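Local coordinates for protein ADP-dependent L-serine kinase SerK (Thermococcus kodakarensis KOD1, PDB 5X0K) that uses ADP to phosphorylate free L-serine, yielding O-phospho-L-serine and AMP in the first step of cysteine biosynthesis from serine, at residues Val88-Phe93 against Leu227-Asp232. The protein carries 1 engineered substitution. Numbering follows the deposited sequence.
Sequences VILDYF and LPFNPD
Leu227 and Leu90 meet through their methyl groups where a segment from near the C-terminus packs, through apolar side chains, against the end of strand 84-89, in the five-stranded mixed sheet of the ParB-like domain, and the residues that follow it. No hydrogen bond crosses between the segments; strand 84-89 lies between strands 19-22 and 54-58 in the sheet, and the short strand 230-231 pairs in parallel with strand 13-14. At the start of 227-232, the two leucine side chains cross at about a right angle, Leu227 CD2 lying 3.9 Å from Leu90 CD1, with Leu227 CD1 only slightly farther from the same methyl. Leu227 also packs on Leu55 of the central strand and on Val97. The neighbouring His225, which binds O-phospho-L-serine, is hydrogen-bonded through NE2 to Tyr92 OH, while Leu90 lies beside Val68, another residue of that site; the apolar contact therefore probably lies beside the pocket for O-phospho-L-serine.

Phe229 comes next. Its CG sits between the backbone N and the carbonyl carbon (chi1 68°), a torsion that carries the ring toward 88-93, where CZ touches two side chains of that segment. Leu90 CD2 approaches obliquely, 3.7 Å from Phe229 CZ, and Val88 CG1 meets the ring edge near its plane, 4.0 Å from the same CZ. Replacing Leu90 with an alanine would probably open a gap between Leu227 and Phe229, leaving the end of the aromatic ring less firmly held. Farther along, Pro231 packs on Leu55 and Val16 and meets the other branch of Val88. That valine divides its methyls between the two partners: with CG1 anti to the backbone N (chi1 169°), CG1 serves the phenylalanine, and CG2 rests 4.1 Å from Pro231 CG.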
ATOM      1  N   VAL A  88     -14.008  -9.564  -7.965  1.00 11.39           N
ATOM      2  CA  VAL A  88     -14.262  -8.859  -9.220  1.00 11.66           C
ATOM      3  C   VAL A  88     -12.931  -8.841  -9.982  1.00 12.03           C
ATOM      4  O   VAL A  88     -11.902  -8.388  -9.461  1.00 11.71           O
ATOM      5  CB  VAL A  88     -14.792  -7.416  -8.980  1.00 11.86           C
ATOM      6  CG1 VAL A  88     -14.785  -6.622 -10.288  1.00 12.66           C
ATOM      7  CG2 VAL A  88     -16.191  -7.507  -8.411  1.00 11.68           C
ATOM      8  N   ILE A  89     -12.978  -9.306 -11.219  1.00 12.50           N
ATOM      9  CA  ILE A  89     -11.817  -9.404 -12.063  1.00 13.10           C
ATOM     10  C   ILE A  89     -11.720  -8.134 -12.913  1.00 13.83           C
ATOM     11  O   ILE A  89     -12.659  -7.768 -13.617  1.00 14.17           O
ATOM     12  CB  ILE A  89     -11.886 -10.653 -12.952  1.00 13.90           C
ATOM     13  CG1 ILE A  89     -11.921 -11.926 -12.083  1.00 13.63           C
ATOM     14  CG2 ILE A  89     -10.716 -10.682 -13.915  1.00 14.60           C
ATOM     15  CD1 ILE A  89     -12.224 -13.171 -12.876  1.00 14.66           C
ATOM     16  N   LEU A  90     -10.597  -7.454 -12.784  1.00 14.23           N
ATOM     17  CA  LEU A  90     -10.398  -6.158 -13.449  1.00 15.11           C
ATOM     18  C   LEU A  90      -9.639  -6.261 -14.740  1.00 15.67           C
ATOM     19  O   LEU A  90      -8.793  -7.123 -14.918  1.00 16.08           O
ATOM     20  CB  LEU A  90      -9.558  -5.255 -12.555  1.00 15.29           C
ATOM     21  CG  LEU A  90     -10.062  -4.802 -11.219  1.00 15.16           C
ATOM     22  CD1 LEU A  90      -8.943  -3.969 -10.600  1.00 15.61           C
ATOM     23  CD2 LEU A  90     -11.324  -4.001 -11.419  1.00 15.79           C
ATOM     24  N   ASP A  91      -9.901  -5.335 -15.653  1.00 16.08           N
ATOM     25  CA  ASP A  91      -9.056  -5.118 -16.793  1.00 17.29           C
ATOM     26  C   ASP A  91      -7.901  -4.221 -16.318  1.00 17.27           C
ATOM     27  O   ASP A  91      -7.919  -3.005 -16.488  1.00 17.56           O
ATOM     28  CB  ASP A  91      -9.892  -4.451 -17.903  1.00 18.34           C
ATOM     29  CG  ASP A  91      -9.143  -4.302 -19.236  1.00 19.84           C
ATOM     30  OD1 ASP A  91      -7.959  -4.647 -19.343  1.00 20.33           O
ATOM     31  OD2 ASP A  91      -9.715  -3.767 -20.207  1.00 21.33           O
ATOM     32  N   TYR A  92      -6.880  -4.828 -15.760  1.00 16.82           N
ATOM     33  CA  TYR A  92      -5.834  -4.099 -15.050  1.00 17.02           C
ATOM     34  C   TYR A  92      -5.002  -3.208 -15.944  1.00 18.40           C
ATOM     35  O   TYR A  92      -4.625  -2.106 -15.564  1.00 18.79           O
ATOM     36  CB  TYR A  92      -4.936  -5.098 -14.312  1.00 16.50           C
ATOM     37  CG  TYR A  92      -3.938  -4.520 -13.336  1.00 16.56           C
ATOM     38  CD1 TYR A  92      -4.360  -3.798 -12.225  1.00 16.15           C
ATOM     39  CD2 TYR A  92      -2.561  -4.738 -13.494  1.00 17.22           C
ATOM     40  CE1 TYR A  92      -3.447  -3.281 -11.313  1.00 16.53           C
ATOM     41  CE2 TYR A  92      -1.658  -4.248 -12.577  1.00 17.60           C
ATOM     42  CZ  TYR A  92      -2.097  -3.502 -11.501  1.00 17.27           C
ATOM     43  OH  TYR A  92      -1.189  -2.988 -10.587  1.00 18.23           O
ATOM     44  N   PHE A  93      -4.741  -3.666 -17.168  1.00 19.56           N
ATOM     45  CA  PHE A  93      -3.869  -2.942 -18.064  1.00 21.21           C
ATOM     46  C   PHE A  93      -4.601  -1.893 -18.888  1.00 21.89           C
ATOM     47  O   PHE A  93      -4.001  -1.253 -19.754  1.00 23.10           O
ATOM     48  CB  PHE A  93      -3.092  -3.928 -18.920  1.00 22.29           C
ATOM     49  CG  PHE A  93      -2.076  -4.694 -18.127  1.00 22.40           C
ATOM     50  CD1 PHE A  93      -0.851  -4.105 -17.790  1.00 23.17           C
ATOM     51  CD2 PHE A  93      -2.356  -5.982 -17.662  1.00 22.04           C
ATOM     52  CE1 PHE A  93       0.070  -4.796 -17.015  1.00 23.32           C
ATOM     53  CE2 PHE A  93      -1.419  -6.681 -16.890  1.00 22.12           C
ATOM     54  CZ  PHE A  93      -0.208  -6.079 -16.578  1.00 22.53           C
ATOM     55  N   LEU A 227      -8.969   3.354  -9.469  1.00 22.59           N
ATOM     56  CA  LEU A 227      -9.724   2.450 -10.339  1.00 21.87           C
ATOM     57  C   LEU A 227     -10.891   3.179 -10.976  1.00 22.06           C
ATOM     58  O   LEU A 227     -11.309   4.219 -10.459  1.00 22.72           O
ATOM     59  CB  LEU A 227     -10.243   1.278  -9.511  1.00 21.08           C
ATOM     60  CG  LEU A 227      -9.208   0.319  -8.885  1.00 20.58           C
ATOM     61  CD1 LEU A 227      -9.940  -0.833  -8.266  1.00 20.03           C
ATOM     62  CD2 LEU A 227      -8.235  -0.192  -9.917  1.00 20.69           C
ATOM     63  N   PRO A 228     -11.405   2.678 -12.122  1.00 21.62           N
ATOM     64  CA  PRO A 228     -12.564   3.318 -12.723  1.00 22.39           C
ATOM     65  C   PRO A 228     -13.890   3.140 -11.981  1.00 21.60           C
ATOM     66  O   PRO A 228     -14.849   3.828 -12.332  1.00 22.54           O
ATOM     67  CB  PRO A 228     -12.642   2.687 -14.117  1.00 23.07           C
ATOM     68  CG  PRO A 228     -12.015   1.356 -13.943  1.00 21.68           C
ATOM     69  CD  PRO A 228     -10.952   1.507 -12.907  1.00 21.04           C
ATOM     70  N   PHE A 229     -13.945   2.240 -10.996  1.00 19.84           N
ATOM     71  CA  PHE A 229     -15.148   2.013 -10.205  1.00 19.59           C
ATOM     72  C   PHE A 229     -14.834   1.336  -8.868  1.00 18.44           C
ATOM     73  O   PHE A 229     -13.804   0.679  -8.716  1.00 17.34           O
ATOM     74  CB  PHE A 229     -16.161   1.171 -11.011  1.00 19.50           C
ATOM     75  CG  PHE A 229     -15.705  -0.244 -11.251  1.00 18.21           C
ATOM     76  CD1 PHE A 229     -15.983  -1.256 -10.325  1.00 16.95           C
ATOM     77  CD2 PHE A 229     -14.968  -0.559 -12.377  1.00 18.51           C
ATOM     78  CE1 PHE A 229     -15.522  -2.567 -10.530  1.00 16.17           C
ATOM     79  CE2 PHE A 229     -14.508  -1.866 -12.584  1.00 17.60           C
ATOM     80  CZ  PHE A 229     -14.786  -2.857 -11.656  1.00 16.51           C
ATOM     81  N   ASN A 230     -15.734   1.522  -7.903  1.00 18.76           N
ATOM     82  CA  ASN A 230     -15.765   0.699  -6.682  1.00 18.24           C
ATOM     83  C   ASN A 230     -16.929  -0.271  -6.892  1.00 17.57           C
ATOM     84  O   ASN A 230     -18.017   0.183  -7.267  1.00 17.91           O
ATOM     85  CB  ASN A 230     -16.107   1.589  -5.472  1.00 19.63           C
ATOM     86  CG  ASN A 230     -14.995   2.538  -5.091  1.00 20.97           C
ATOM     87  OD1 ASN A 230     -13.835   2.128  -5.005  1.00 21.89           O
ATOM     88  ND2 ASN A 230     -15.338   3.788  -4.806  1.00 23.14           N
ATOM     89  N   PRO A 231     -16.733  -1.599  -6.662  1.00 16.65           N
ATOM     90  CA  PRO A 231     -17.904  -2.465  -6.815  1.00 16.51           C
ATOM     91  C   PRO A 231     -18.974  -2.112  -5.800  1.00 16.97           C
ATOM     92  O   PRO A 231     -18.652  -1.705  -4.665  1.00 17.47           O
ATOM     93  CB  PRO A 231     -17.364  -3.880  -6.582  1.00 15.59           C
ATOM     94  CG  PRO A 231     -15.934  -3.761  -6.856  1.00 15.35           C
ATOM     95  CD  PRO A 231     -15.504  -2.359  -6.459  1.00 15.93           C
ATOM     96  N   ASP A 232     -20.230  -2.260  -6.178  1.00 17.15           N
ATOM     97  CA  ASP A 232     -21.303  -2.167  -5.215  1.00 17.68           C
ATOM     98  C   ASP A 232     -21.179  -3.310  -4.200  1.00 16.59           C
ATOM     99  O   ASP A 232     -20.570  -4.333  -4.467  1.00 15.33           O
ATOM    100  CB  ASP A 232     -22.659  -2.257  -5.886  1.00 18.88           C
ATOM    101  CG  ASP A 232     -23.741  -1.531  -5.134  1.00 20.29           C
ATOM    102  OD1 ASP A 232     -23.555  -1.138  -3.946  1.00 20.58           O
ATOM    103  OD2 ASP A 232     -24.782  -1.281  -5.775  1.00 22.04           O
TER